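Lactate racemase (Thermoanaerobacterium thermosaccharolyticum, PDB 2YJG) catalyses the interconversion of D- and L-lactate with a nickel pincer cofactor derived from nicotinic acid mononucleotide, and is captured here as the apoprotein. Local coordinates at residues His174-Phe179 against Ala198-Glu203; Asp340-Ile345 against Ile362-Leu367; Gly151-Asn156 against Ile225-Lys230; Gly181-Ile186 against Lys257-Gly262. All coordinates share one frame; numbering follows the deposited sequence.

Interaction 1: residues His174-Phe179 against Ala198-Glu203; sequences HFFAGF and ANHCSE
F176 and H200 meet ring against ring across a small contact, and the two partners sit in contrasting surroundings. The rings lie 5.5 Å apart between centroids with planes turned by 74°, an oblique meeting in which the CE1-CZ end of F176 does the touching. CG lodged between the backbone N and the carbonyl carbon (chi1 58°) turns the phenyl group toward H200. This is the tight side: one face of F176 receives the imidazole edge of H174, whose NE2 stands 3.4 Å above the plane of the F176 ring and over its centre, while CD2 of F176 lies 3.3 Å above the plane of the F175 ring. H200, by contrast, is only partly buried and borders a bound ethanediol, probably picked up from the crystallisation liquor. H174 and H200, by similarity a proton donor/acceptor and a nickel ligand, both touch this one ring. A serine in place of F176 would probably open a gap beside H200 and take away the surface against which H174 is set. Around the pair, W358 meets both touching rings. I362 of helix 357-369 and I220 of helix 219-230 pack on F176, and F179, on the short strand 178-179, packs against helix 257-270.

Interaction 2: residues Asp340-Ile345 against Ile362-Leu367; sequences DVMNKI and ILARIL
Two bends in the M342 chain, at chi2 (58°) and chi3 (80°), fold its thioether back so that the terminal methyl lands on the backbone of R365 across two packed helices. CE of M342 lies 3.4 Å from N of R365 and 3.7 Å from CB of the same residue, lying alongside the start of the arginine chain. V341 places CG1 trans to its own backbone N, which sets that methyl against A364, with CG1 and CB 3.8 Å apart. The methyl of A364 therefore faces two neighbours on the opposing helix, its CB being also 4.2 Å from CB of M342. The small alanine probably helps the helices come together: the CA atoms of M342 and A364 are 5.8 Å apart, and the axes of the short segments pass within 8.8 Å at 140° between their N-to-C directions, a roughly antiparallel crossing. No hydrogen bond spans this interface, which is held by apolar packing. R365 contributes its base alone; its far end leads away to a salt bridge between NH2 and E304, which probably eases the closeness of R211's like charge. The pair belongs to the C-terminal part of the protein. Helix 293-305 packs against I362, L363 and R365, helix 326-333 holds V341 and L363 through F332, and I368, one residue beyond the segment, extends the cover over M342.

Interaction 3: residues Gly151-Asn156 against Ile225-Lys230; sequences GKLEIN and IYAAKK
No ring or amide face carries the contact between L153 and A227; it is made by methyl and methylene groups, and the one aromatic residue of the two segments, Y226, packs instead on P148. L153 projects from strand 152-156 toward helix 219-230 with CG trans to the backbone N (chi1 174°), and its two methyls fork against the alanine. CD2 of L153 lies 3.7 Å from CB of A227, and CD1 is 3.9 Å from that same methyl. The tightest point is on the helix backbone, where CD2 of L153 is 3.4 Å from CA of A227, closer than carbons usually approach. CD2 of L153 also touches K230, 3.9 Å from its CB; past this first methylene the lysine chain leads away, so that its aliphatic root edges the leucine methyl and its ammonium takes no part. Behind the leucine, backbone hydrogen bonds to I144 and G145 tie the strand to its antiparallel partner 141-146, and I144 touches L153, I155 and K230 alike. The chemistry is thus purely apolar: with no hydrogen bond across, the hairpin is held to the helix by shape and burial, and a small alanine accepts the forked leucine at close range.

Interaction 4: residues Gly181-Ile186 against Lys257-Gly262; sequences GGRKSI and KAHLKG. With SO4 (sulfate ion), chain E; EDO (1,2-ethanediol), chain F.
The carbonyl O of G181 is gripped twice beside H259: NH1 of R183 donates to it at 2.8 Å (159°), and N of K184 reaches it at 3.0 Å from the opposite face of the carbonyl plane. The acceptor lies within the guanidinium plane, which fixes the arginine's rotation. A second carbonyl, that of F179, also takes NH1, and NE bonds to ND1 of H221. Over one face of the guanidinium lies the imidazole of H259, its plane 34° from that of the arginine group. The same imidazole receives CA of G182 over its own face, a CH-pi contact of 4.1 Å from CA to the H259 centroid. G182 has positive phi, and a side chain on it would run into this ring. An alanine at H259 would probably uncover the guanidinium face and leave a gap beside G182. On the other side of the turn, N of G181 binds O4 of a sulfate at 3.0 Å, an ion that R75 also holds, and NZ of K184 binds O1 of an ethanediol at 2.7 Å, both probably from the crystallisation liquor. By similarity K184 bears the cofactor covalently and R75 binds it, so the sulfate may mark an anion pocket. The neighbouring cation would probably disfavour protonation of H259, whose ring lies over the guanidinium face and meets CA of G182 with its own.

In the fold
Interaction 3 opens first along the chain and encloses interaction 1; interaction 4 alternates with both, and interaction 2 follows them all. Interactions 3 and 4, centres about 15 Å apart, share helix 219-230 as a wall: A228 packs against R183 and I186. Interactions 1 and 4 join through the chain from 174 to 186, which carries H174 and K184. F175 and F176 touch I362, linking interaction 1 to interaction 2 (centres about 15 Å apart) and joining the N-terminal and C-terminal parts of the protein. Interactions 2 and 4 lie on opposite sides of the chain's centre, centres about 30 Å apart. Residues assigned by similarity to the cofactor and proton transfer thus lie where the two parts meet.

Interaction 1: residues His174-Phe179 against Ala198-Glu203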
loop_
_atom_site.group_PDB
_atom_site.type_symbol
_atom_site.label_atom_id
_atom_site.label_comp_id
_atom_site.label_asym_id
_atom_site.label_seq_id
_atom_site.Cartn_x
_atom_site.Cartn_y
_atom_site.Cartn_z
ATOM N N HIS A 174 -19.005 -24.267 -7.373
ATOM C CA HIS A 174 -18.765 -24.353 -5.917
ATOM C C HIS A 174 -19.598 -25.478 -5.349
ATOM O O HIS A 174 -20.841 -25.574 -5.611
ATOM C CB HIS A 174 -19.058 -23.004 -5.253
ATOM C CG HIS A 174 -18.890 -23.035 -3.776
ATOM N ND1 HIS A 174 -17.831 -22.449 -3.106
ATOM C CD2 HIS A 174 -19.659 -23.621 -2.830
ATOM C CE1 HIS A 174 -17.972 -22.681 -1.801
ATOM N NE2 HIS A 174 -19.070 -23.389 -1.622
ATOM N N PHE A 175 -18.960 -26.324 -4.558
ATOM C CA PHE A 175 -19.538 -27.597 -4.181
ATOM C C PHE A 175 -20.766 -27.564 -3.245
ATOM O O PHE A 175 -21.423 -28.609 -3.063
ATOM C CB PHE A 175 -18.487 -28.549 -3.659
ATOM C CG PHE A 175 -17.907 -28.230 -2.275
ATOM C CD1 PHE A 175 -17.639 -26.920 -1.875
ATOM C CD2 PHE A 175 -17.568 -29.262 -1.423
ATOM C CE1 PHE A 175 -17.111 -26.685 -0.657
ATOM C CE2 PHE A 175 -16.998 -29.014 -0.179
ATOM C CZ PHE A 175 -16.745 -27.681 0.162
ATOM N N PHE A 176 -21.060 -26.422 -2.630
ATOM C CA PHE A 176 -22.391 -26.292 -1.972
ATOM C C PHE A 176 -23.178 -25.023 -2.258
ATOM O O PHE A 176 -24.360 -25.041 -2.057
ATOM C CB PHE A 176 -22.323 -26.560 -0.446
ATOM C CG PHE A 176 -21.390 -25.685 0.308
ATOM C CD1 PHE A 176 -21.808 -24.446 0.763
ATOM C CD2 PHE A 176 -20.114 -26.140 0.665
ATOM C CE1 PHE A 176 -20.971 -23.622 1.512
ATOM C CE2 PHE A 176 -19.258 -25.337 1.425
ATOM C CZ PHE A 176 -19.667 -24.078 1.846
ATOM N N ALA A 177 -22.544 -23.931 -2.669
ATOM C CA ALA A 177 -23.248 -22.742 -3.124
ATOM C C ALA A 177 -23.562 -22.748 -4.624
ATOM O O ALA A 177 -24.125 -21.799 -5.133
ATOM C CB ALA A 177 -22.424 -21.470 -2.801
ATOM N N GLY A 178 -23.176 -23.814 -5.324
ATOM C CA GLY A 178 -23.495 -23.976 -6.752
ATOM C C GLY A 178 -22.438 -23.359 -7.614
ATOM O O GLY A 178 -21.746 -24.049 -8.388
ATOM N N PHE A 179 -22.323 -22.037 -7.497
ATOM C CA PHE A 179 -21.248 -21.288 -8.144
ATOM C C PHE A 179 -20.748 -20.200 -7.225
ATOM O O PHE A 179 -21.451 -19.770 -6.334
ATOM C CB PHE A 179 -21.742 -20.618 -9.453
ATOM C CG PHE A 179 -22.230 -21.574 -10.477
ATOM C CD1 PHE A 179 -23.521 -22.045 -10.472
ATOM C CD2 PHE A 179 -21.411 -21.921 -11.517
ATOM C CE1 PHE A 179 -23.960 -22.969 -11.452
ATOM C CE2 PHE A 179 -21.806 -22.815 -12.514
ATOM C CZ PHE A 179 -23.109 -23.347 -12.491
ATOM N N ALA A 198 -24.050 -18.959 10.067
ATOM C CA ALA A 198 -25.465 -19.425 9.934
ATOM C C ALA A 198 -25.763 -19.879 8.509
ATOM O O ALA A 198 -26.514 -20.821 8.293
ATOM C CB ALA A 198 -26.484 -18.327 10.347
ATOM N N ASN A 199 -25.114 -19.232 7.540
ATOM C CA ASN A 199 -25.263 -19.542 6.132
ATOM C C ASN A 199 -24.556 -20.892 5.786
ATOM O O ASN A 199 -24.719 -21.418 4.676
ATOM C CB ASN A 199 -24.790 -18.351 5.289
ATOM C CG ASN A 199 -25.143 -18.471 3.814
ATOM O OD1 ASN A 199 -24.229 -18.475 2.985
ATOM N ND2 ASN A 199 -26.430 -18.600 3.484
ATOM N N HIS A 200 -23.833 -21.487 6.736
ATOM C CA HIS A 200 -23.202 -22.793 6.539
ATOM C C HIS A 200 -23.831 -23.857 7.483
ATOM O O HIS A 200 -23.236 -24.943 7.691
ATOM C CB HIS A 200 -21.708 -22.708 6.809
ATOM C CG HIS A 200 -20.955 -21.823 5.876
ATOM N ND1 HIS A 200 -20.118 -22.313 4.886
ATOM C CD2 HIS A 200 -20.834 -20.482 5.832
ATOM C CE1 HIS A 200 -19.529 -21.303 4.266
ATOM N NE2 HIS A 200 -19.970 -20.181 4.794
ATOM N N CYS A 201 -25.006 -23.564 8.031
ATOM C CA CYS A 201 -25.636 -24.446 9.023
ATOM C C CYS A 201 -25.886 -25.855 8.514
ATOM O O CYS A 201 -26.094 -26.073 7.318
ATOM C CB CYS A 201 -26.949 -23.849 9.577
ATOM S SG CYS A 201 -28.308 -23.829 8.524
ATOM N N SER A 202 -25.890 -26.806 9.436
ATOM C CA SER A 202 -26.083 -28.220 9.078
ATOM C C SER A 202 -27.382 -28.497 8.276
ATOM O O SER A 202 -27.386 -29.355 7.391
ATOM C CB SER A 202 -26.052 -29.130 10.273
ATOM O OG SER A 202 -27.181 -28.874 11.079
ATOM N N GLU A 203 -28.443 -27.749 8.575
ATOM C CA GLU A 203 -29.710 -27.904 7.868
ATOM C C GLU A 203 -29.578 -27.538 6.400
ATOM O O GLU A 203 -30.133 -28.208 5.505
ATOM C CB GLU A 203 -30.776 -26.992 8.479
ATOM C CG GLU A 203 -32.133 -27.306 7.956
ATOM C CD GLU A 203 -33.234 -26.686 8.824
ATOM O OE1 GLU A 203 -32.919 -26.098 9.891
ATOM O OE2 GLU A 203 -34.395 -26.754 8.387
#

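Interaction 2: residues Asp340-Ile345 against Ile362-Leu367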
loop_
_atom_site.group_PDB
_atom_site.type_symbol
_atom_site.label_atom_id
_atom_site.label_comp_id
_atom_site.label_asym_id
_atom_site.label_seq_id
_atom_site.Cartn_x
_atom_site.Cartn_y
_atom_site.Cartn_z
ATOM N N ASP A 340 -21.194 -41.307 12.804
ATOM C CA ASP A 340 -21.149 -40.625 14.125
ATOM C C ASP A 340 -20.910 -39.096 13.880
ATOM O O ASP A 340 -21.587 -38.257 14.432
ATOM C CB ASP A 340 -20.050 -41.250 14.969
ATOM C CG ASP A 340 -20.159 -40.930 16.448
ATOM O OD1 ASP A 340 -21.265 -40.675 16.938
ATOM O OD2 ASP A 340 -19.101 -40.931 17.103
ATOM N N VAL A 341 -19.961 -38.774 13.008
ATOM C CA VAL A 341 -19.653 -37.414 12.664
ATOM C C VAL A 341 -20.876 -36.709 12.146
ATOM O O VAL A 341 -21.216 -35.616 12.649
ATOM C CB VAL A 341 -18.485 -37.297 11.661
ATOM C CG1 VAL A 341 -18.364 -35.814 11.145
ATOM C CG2 VAL A 341 -17.188 -37.933 12.296
ATOM N N MET A 342 -21.587 -37.332 11.190
ATOM C CA MET A 342 -22.769 -36.779 10.635
ATOM C C MET A 342 -23.837 -36.538 11.706
ATOM O O MET A 342 -24.428 -35.477 11.783
ATOM C CB MET A 342 -23.288 -37.697 9.572
ATOM C CG MET A 342 -24.503 -37.275 8.840
ATOM S SD MET A 342 -24.408 -35.703 7.992
ATOM C CE MET A 342 -23.471 -36.275 6.483
ATOM N N ASN A 343 -24.043 -37.518 12.569
ATOM C CA ASN A 343 -25.099 -37.413 13.560
ATOM C C ASN A 343 -24.847 -36.229 14.521
ATOM O O ASN A 343 -25.783 -35.475 14.826
ATOM C CB ASN A 343 -25.175 -38.681 14.376
ATOM C CG ASN A 343 -25.684 -39.854 13.587
ATOM O OD1 ASN A 343 -26.363 -39.686 12.554
ATOM N ND2 ASN A 343 -25.420 -41.053 14.086
ATOM N N LYS A 344 -23.619 -36.090 14.928
ATOM C CA LYS A 344 -23.184 -34.952 15.742
ATOM C C LYS A 344 -23.415 -33.657 15.048
ATOM O O LYS A 344 -23.952 -32.732 15.650
ATOM C CB LYS A 344 -21.724 -35.076 16.145
ATOM C CG LYS A 344 -21.387 -36.288 17.037
ATOM C CD LYS A 344 -19.904 -36.387 17.282
ATOM C CE LYS A 344 -19.541 -37.527 18.241
ATOM N NZ LYS A 344 -18.056 -37.564 18.379
ATOM N N ILE A 345 -22.999 -33.536 13.782
ATOM C CA ILE A 345 -23.142 -32.264 13.124
ATOM C C ILE A 345 -24.623 -31.879 12.827
ATOM O O ILE A 345 -25.037 -30.705 12.931
ATOM C CB ILE A 345 -22.221 -32.160 11.884
ATOM C CG1 ILE A 345 -20.754 -32.153 12.343
ATOM C CG2 ILE A 345 -22.559 -30.850 11.164
ATOM C CD1 ILE A 345 -19.668 -32.368 11.178
ATOM N N ILE A 362 -19.848 -32.509 4.921
ATOM C CA ILE A 362 -19.733 -33.026 3.545
ATOM C C ILE A 362 -18.844 -34.202 3.397
ATOM O O ILE A 362 -19.245 -35.169 2.708
ATOM C CB ILE A 362 -19.343 -31.901 2.570
ATOM C CG1 ILE A 362 -20.459 -30.893 2.634
ATOM C CG2 ILE A 362 -19.025 -32.484 1.013
ATOM C CD1 ILE A 362 -20.159 -29.504 2.020
ATOM N N LEU A 363 -17.651 -34.202 4.021
ATOM C CA LEU A 363 -16.790 -35.395 3.946
ATOM C C LEU A 363 -17.455 -36.601 4.593
ATOM O O LEU A 363 -17.435 -37.704 4.025
ATOM C CB LEU A 363 -15.429 -35.109 4.575
ATOM C CG LEU A 363 -14.398 -36.225 4.653
ATOM C CD1 LEU A 363 -14.066 -36.666 3.173
ATOM C CD2 LEU A 363 -13.125 -35.782 5.423
ATOM N N ALA A 364 -18.125 -36.413 5.758
ATOM C CA ALA A 364 -18.881 -37.500 6.345
ATOM C C ALA A 364 -19.975 -38.046 5.395
ATOM O O ALA A 364 -20.139 -39.229 5.283
ATOM C CB ALA A 364 -19.469 -37.138 7.804
ATOM N N ARG A 365 -20.699 -37.185 4.708
ATOM C CA ARG A 365 -21.719 -37.619 3.723
ATOM C C ARG A 365 -21.044 -38.585 2.723
ATOM O O ARG A 365 -21.548 -39.683 2.451
ATOM C CB ARG A 365 -22.331 -36.418 3.000
ATOM C CG ARG A 365 -23.336 -36.796 1.999
ATOM C CD ARG A 365 -23.816 -35.630 1.240
ATOM N NE ARG A 365 -22.838 -35.237 0.203
ATOM C CZ ARG A 365 -22.603 -34.003 -0.203
ATOM N NH1 ARG A 365 -23.200 -32.940 0.355
ATOM N NH2 ARG A 365 -21.682 -33.804 -1.126
ATOM N N ILE A 366 -19.854 -38.210 2.223
ATOM C CA ILE A 366 -19.139 -39.075 1.263
ATOM C C ILE A 366 -18.758 -40.402 1.844
ATOM O O ILE A 366 -19.087 -41.404 1.300
ATOM C CB ILE A 366 -17.911 -38.358 0.690
ATOM C CG1 ILE A 366 -18.408 -37.141 -0.015
ATOM C CG2 ILE A 366 -17.127 -39.238 -0.352
ATOM C CD1 ILE A 366 -17.271 -36.197 -0.429
ATOM N N LEU A 367 -18.121 -40.399 2.999
ATOM C CA LEU A 367 -17.573 -41.559 3.596
ATOM C C LEU A 367 -18.607 -42.527 4.162
ATOM O O LEU A 367 -18.268 -43.672 4.529
ATOM C CB LEU A 367 -16.573 -41.118 4.683
ATOM C CG LEU A 367 -15.359 -40.279 4.325
ATOM C CD1 LEU A 367 -14.494 -39.940 5.588
ATOM C CD2 LEU A 367 -14.519 -41.043 3.325
#

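Interaction 3: residues Gly151-Asn156 against Ile225-Lys230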
loop_
_atom_site.group_PDB
_atom_site.type_symbol
_atom_site.label_atom_id
_atom_site.label_comp_id
_atom_site.label_asym_id
_atom_site.label_seq_id
_atom_site.Cartn_x
_atom_site.Cartn_y
_atom_site.Cartn_z
ATOM N N GLY A 151 -33.213 -16.029 9.526
ATOM C CA GLY A 151 -32.045 -15.390 10.150
ATOM C C GLY A 151 -31.888 -13.880 9.940
ATOM O O GLY A 151 -32.229 -13.324 8.880
ATOM N N LYS A 152 -31.328 -13.218 10.945
ATOM C CA LYS A 152 -30.929 -11.818 10.788
ATOM C C LYS A 152 -29.850 -11.681 9.690
ATOM O O LYS A 152 -29.085 -12.634 9.438
ATOM C CB LYS A 152 -30.332 -11.296 12.085
ATOM C CG LYS A 152 -31.336 -10.859 13.111
ATOM C CD LYS A 152 -30.620 -10.443 14.411
ATOM C CE LYS A 152 -31.571 -10.487 15.579
ATOM N NZ LYS A 152 -32.842 -9.903 15.137
ATOM N N LEU A 153 -29.803 -10.505 9.079
ATOM C CA LEU A 153 -28.820 -10.163 8.060
ATOM C C LEU A 153 -28.084 -8.886 8.499
ATOM O O LEU A 153 -28.706 -7.827 8.655
ATOM C CB LEU A 153 -29.533 -9.946 6.723
ATOM C CG LEU A 153 -28.674 -9.432 5.561
ATOM C CD1 LEU A 153 -27.534 -10.452 5.413
ATOM C CD2 LEU A 153 -29.457 -9.244 4.282
ATOM N N GLU A 154 -26.789 -8.998 8.763
ATOM C CA GLU A 154 -25.972 -7.852 9.185
ATOM C C GLU A 154 -24.875 -7.714 8.171
ATOM O O GLU A 154 -24.166 -8.698 7.916
ATOM C CB GLU A 154 -25.382 -8.109 10.572
ATOM C CG GLU A 154 -26.514 -8.524 11.558
ATOM C CD GLU A 154 -26.063 -9.167 12.841
ATOM O OE1 GLU A 154 -25.007 -9.837 12.879
ATOM O OE2 GLU A 154 -26.819 -9.004 13.840
ATOM N N ILE A 155 -24.759 -6.542 7.556
ATOM C CA ILE A 155 -23.654 -6.306 6.614
ATOM C C ILE A 155 -22.840 -5.035 6.939
ATOM O O ILE A 155 -23.273 -4.199 7.735
ATOM C CB ILE A 155 -24.091 -6.391 5.175
ATOM C CG1 ILE A 155 -25.115 -5.310 4.781
ATOM C CG2 ILE A 155 -24.727 -7.791 4.885
ATOM C CD1 ILE A 155 -25.228 -5.092 3.305
ATOM N N ASN A 156 -21.663 -4.919 6.336
ATOM C CA ASN A 156 -20.820 -3.716 6.496
ATOM C C ASN A 156 -21.596 -2.412 6.213
ATOM O O ASN A 156 -22.234 -2.238 5.134
ATOM C CB ASN A 156 -19.626 -3.817 5.554
ATOM C CG ASN A 156 -18.463 -2.938 5.944
ATOM O OD1 ASN A 156 -18.547 -1.697 5.900
ATOM N ND2 ASN A 156 -17.349 -3.569 6.272
ATOM N N ILE A 225 -29.120 -14.544 -2.226
ATOM C CA ILE A 225 -29.827 -13.766 -3.241
ATOM C C ILE A 225 -30.645 -12.686 -2.532
ATOM O O ILE A 225 -30.631 -11.503 -2.927
ATOM C CB ILE A 225 -30.672 -14.688 -4.108
ATOM C CG1 ILE A 225 -29.761 -15.415 -5.111
ATOM C CG2 ILE A 225 -31.825 -13.928 -4.780
ATOM C CD1 ILE A 225 -29.072 -14.521 -6.073
ATOM N N TYR A 226 -31.321 -13.099 -1.460
ATOM C CA TYR A 226 -32.117 -12.141 -0.698
ATOM C C TYR A 226 -31.254 -11.106 -0.034
ATOM O O TYR A 226 -31.584 -9.894 -0.097
ATOM C CB TYR A 226 -32.947 -12.853 0.324
ATOM C CG TYR A 226 -33.867 -11.962 1.100
ATOM C CD1 TYR A 226 -33.447 -11.295 2.268
ATOM C CD2 TYR A 226 -35.204 -11.861 0.730
ATOM C CE1 TYR A 226 -34.362 -10.530 3.012
ATOM C CE2 TYR A 226 -36.095 -11.123 1.462
ATOM C CZ TYR A 226 -35.681 -10.451 2.578
ATOM O OH TYR A 226 -36.653 -9.706 3.229
ATOM N N ALA A 227 -30.139 -11.545 0.583
ATOM C CA ALA A 227 -29.108 -10.634 1.146
ATOM C C ALA A 227 -28.654 -9.607 0.153
ATOM O O ALA A 227 -28.535 -8.420 0.506
ATOM C CB ALA A 227 -27.874 -11.413 1.686
ATOM N N ALA A 228 -28.380 -10.023 -1.084
ATOM C CA ALA A 228 -27.892 -9.072 -2.111
ATOM C C ALA A 228 -28.968 -8.029 -2.454
ATOM O O ALA A 228 -28.683 -6.809 -2.592
ATOM C CB ALA A 228 -27.437 -9.817 -3.367
ATOM N N LYS A 229 -30.211 -8.506 -2.623
ATOM C CA LYS A 229 -31.364 -7.608 -2.839
ATOM C C LYS A 229 -31.540 -6.570 -1.744
ATOM O O LYS A 229 -31.672 -5.360 -2.048
ATOM C CB LYS A 229 -32.691 -8.386 -3.016
ATOM C CG LYS A 229 -32.623 -9.428 -4.086
ATOM C CD LYS A 229 -33.898 -9.546 -4.952
ATOM C CE LYS A 229 -35.096 -10.115 -4.178
ATOM N NZ LYS A 229 -36.052 -10.874 -5.110
ATOM N N LYS A 230 -31.486 -7.018 -0.489
ATOM C CA LYS A 230 -31.658 -6.156 0.669
ATOM C C LYS A 230 -30.501 -5.177 0.821
ATOM O O LYS A 230 -30.665 -4.137 1.454
ATOM C CB LYS A 230 -31.703 -6.941 1.992
ATOM C CG LYS A 230 -32.972 -7.716 2.351
ATOM C CD LYS A 230 -34.230 -6.855 2.335
ATOM C CE LYS A 230 -34.658 -6.304 3.681
ATOM N NZ LYS A 230 -36.071 -5.854 3.554
#

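Interaction 4: residues Gly181-Ile186 against Lys257-Gly262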
loop_
_atom_site.group_PDB
_atom_site.type_symbol
_atom_site.label_atom_id
_atom_site.label_comp_id
_atom_site.label_asym_id
_atom_site.label_seq_id
_atom_site.Cartn_x
_atom_site.Cartn_y
_atom_site.Cartn_z
ATOM N N GLY A 181 -19.302 -16.111 -6.966
ATOM C CA GLY A 181 -19.641 -14.795 -7.544
ATOM C C GLY A 181 -21.036 -14.234 -7.266
ATOM O O GLY A 181 -21.743 -14.685 -6.374
ATOM N N GLY A 182 -21.350 -13.181 -7.986
ATOM C CA GLY A 182 -22.617 -12.454 -7.879
ATOM C C GLY A 182 -22.846 -12.110 -6.419
ATOM O O GLY A 182 -21.937 -11.548 -5.751
ATOM N N ARG A 183 -23.983 -12.538 -5.910
ATOM C CA ARG A 183 -24.448 -12.345 -4.538
ATOM C C ARG A 183 -23.486 -12.689 -3.415
ATOM O O ARG A 183 -23.616 -12.207 -2.355
ATOM C CB ARG A 183 -25.776 -13.102 -4.312
ATOM C CG ARG A 183 -25.661 -14.613 -4.216
ATOM C CD ARG A 183 -24.987 -15.335 -5.422
ATOM N NE ARG A 183 -25.044 -16.798 -5.384
ATOM C CZ ARG A 183 -24.036 -17.624 -5.615
ATOM N NH1 ARG A 183 -22.856 -17.218 -5.994
ATOM N NH2 ARG A 183 -24.234 -18.898 -5.528
ATOM N N LYS A 184 -22.529 -13.542 -3.676
ATOM C CA LYS A 184 -21.528 -13.895 -2.643
ATOM C C LYS A 184 -20.633 -12.744 -2.184
ATOM O O LYS A 184 -19.984 -12.810 -1.113
ATOM C CB LYS A 184 -20.662 -15.105 -3.058
ATOM C CG LYS A 184 -21.304 -16.424 -2.727
ATOM C CD LYS A 184 -20.364 -17.653 -2.808
ATOM C CE LYS A 184 -19.525 -17.799 -1.569
ATOM N NZ LYS A 184 -18.775 -19.057 -1.658
ATOM N N SER A 185 -20.565 -11.698 -2.987
ATOM C CA SER A 185 -19.910 -10.463 -2.540
ATOM C C SER A 185 -20.619 -9.875 -1.290
ATOM O O SER A 185 -19.999 -9.125 -0.542
ATOM C CB SER A 185 -19.845 -9.446 -3.677
ATOM O OG SER A 185 -19.023 -9.932 -4.728
ATOM N N ILE A 186 -21.913 -10.158 -1.108
ATOM C CA ILE A 186 -22.650 -9.680 0.038
ATOM C C ILE A 186 -22.621 -10.690 1.173
ATOM O O ILE A 186 -22.153 -10.362 2.246
ATOM C CB ILE A 186 -24.093 -9.322 -0.284
ATOM C CG1 ILE A 186 -24.144 -8.411 -1.517
ATOM C CG2 ILE A 186 -24.819 -8.813 0.980
ATOM C CD1 ILE A 186 -23.511 -6.986 -1.347
ATOM N N LYS A 257 -29.200 -11.390 -12.829
ATOM C CA LYS A 257 -29.296 -11.812 -14.213
ATOM C C LYS A 257 -27.922 -11.945 -14.867
ATOM O O LYS A 257 -27.727 -12.841 -15.688
ATOM C CB LYS A 257 -30.206 -10.862 -15.015
ATOM C CG LYS A 257 -31.675 -10.924 -14.557
ATOM C CD LYS A 257 -32.554 -9.864 -15.269
ATOM C CE LYS A 257 -33.992 -9.774 -14.744
ATOM N NZ LYS A 257 -33.957 -9.562 -13.292
ATOM N N ALA A 258 -26.981 -11.023 -14.581
ATOM C CA ALA A 258 -25.636 -11.099 -15.148
ATOM C C ALA A 258 -24.875 -12.313 -14.600
ATOM O O ALA A 258 -24.192 -12.950 -15.354
ATOM C CB ALA A 258 -24.810 -9.802 -14.945
ATOM N N HIS A 259 -25.042 -12.602 -13.305
ATOM C CA HIS A 259 -24.444 -13.756 -12.637
ATOM C C HIS A 259 -24.950 -15.025 -13.265
ATOM O O HIS A 259 -24.160 -15.910 -13.619
ATOM C CB HIS A 259 -24.746 -13.756 -11.153
ATOM C CG HIS A 259 -24.196 -14.954 -10.410
ATOM N ND1 HIS A 259 -22.833 -15.231 -10.281
ATOM C CD2 HIS A 259 -24.838 -15.931 -9.721
ATOM C CE1 HIS A 259 -22.682 -16.333 -9.569
ATOM N NE2 HIS A 259 -23.876 -16.774 -9.214
ATOM N N LEU A 260 -26.264 -15.098 -13.496
ATOM C CA LEU A 260 -26.814 -16.303 -14.128
ATOM C C LEU A 260 -26.310 -16.546 -15.540
ATOM O O LEU A 260 -26.021 -17.715 -15.933
ATOM C CB LEU A 260 -28.349 -16.278 -14.062
ATOM C CG LEU A 260 -29.033 -16.386 -12.709
ATOM C CD1 LEU A 260 -30.594 -16.359 -12.830
ATOM C CD2 LEU A 260 -28.645 -17.689 -11.931
ATOM N N LYS A 261 -26.189 -15.490 -16.353
ATOM C CA LYS A 261 -25.636 -15.652 -17.697
ATOM C C LYS A 261 -24.194 -16.183 -17.620
ATOM O O LYS A 261 -23.799 -17.064 -18.370
ATOM C CB LYS A 261 -25.738 -14.321 -18.483
ATOM C CG LYS A 261 -25.219 -14.384 -19.884
ATOM C CD LYS A 261 -25.948 -15.432 -20.788
ATOM C CE LYS A 261 -24.901 -16.209 -21.673
ATOM N NZ LYS A 261 -24.146 -17.327 -20.952
ATOM N N GLY A 262 -23.436 -15.712 -16.641
ATOM C CA GLY A 262 -22.105 -16.262 -16.408
ATOM C C GLY A 262 -22.108 -17.718 -15.959
ATOM O O GLY A 262 -21.288 -18.549 -16.424
HETATM S S SO4 E . -16.580 -15.758 -3.875
HETATM O O1 SO4 E . -17.228 -14.459 -3.692
HETATM O O2 SO4 E . -15.377 -15.518 -4.707
HETATM O O3 SO4 E . -16.165 -16.445 -2.619
HETATM O O4 SO4 E . -17.584 -16.536 -4.519
HETATM C C1 EDO F . -16.426 -20.141 1.204
HETATM O O1 EDO F . -17.352 -19.245 0.577
HETATM C C2 EDO F . -17.090 -21.463 1.510
HETATM O O2 EDO F . -16.893 -21.752 2.897
#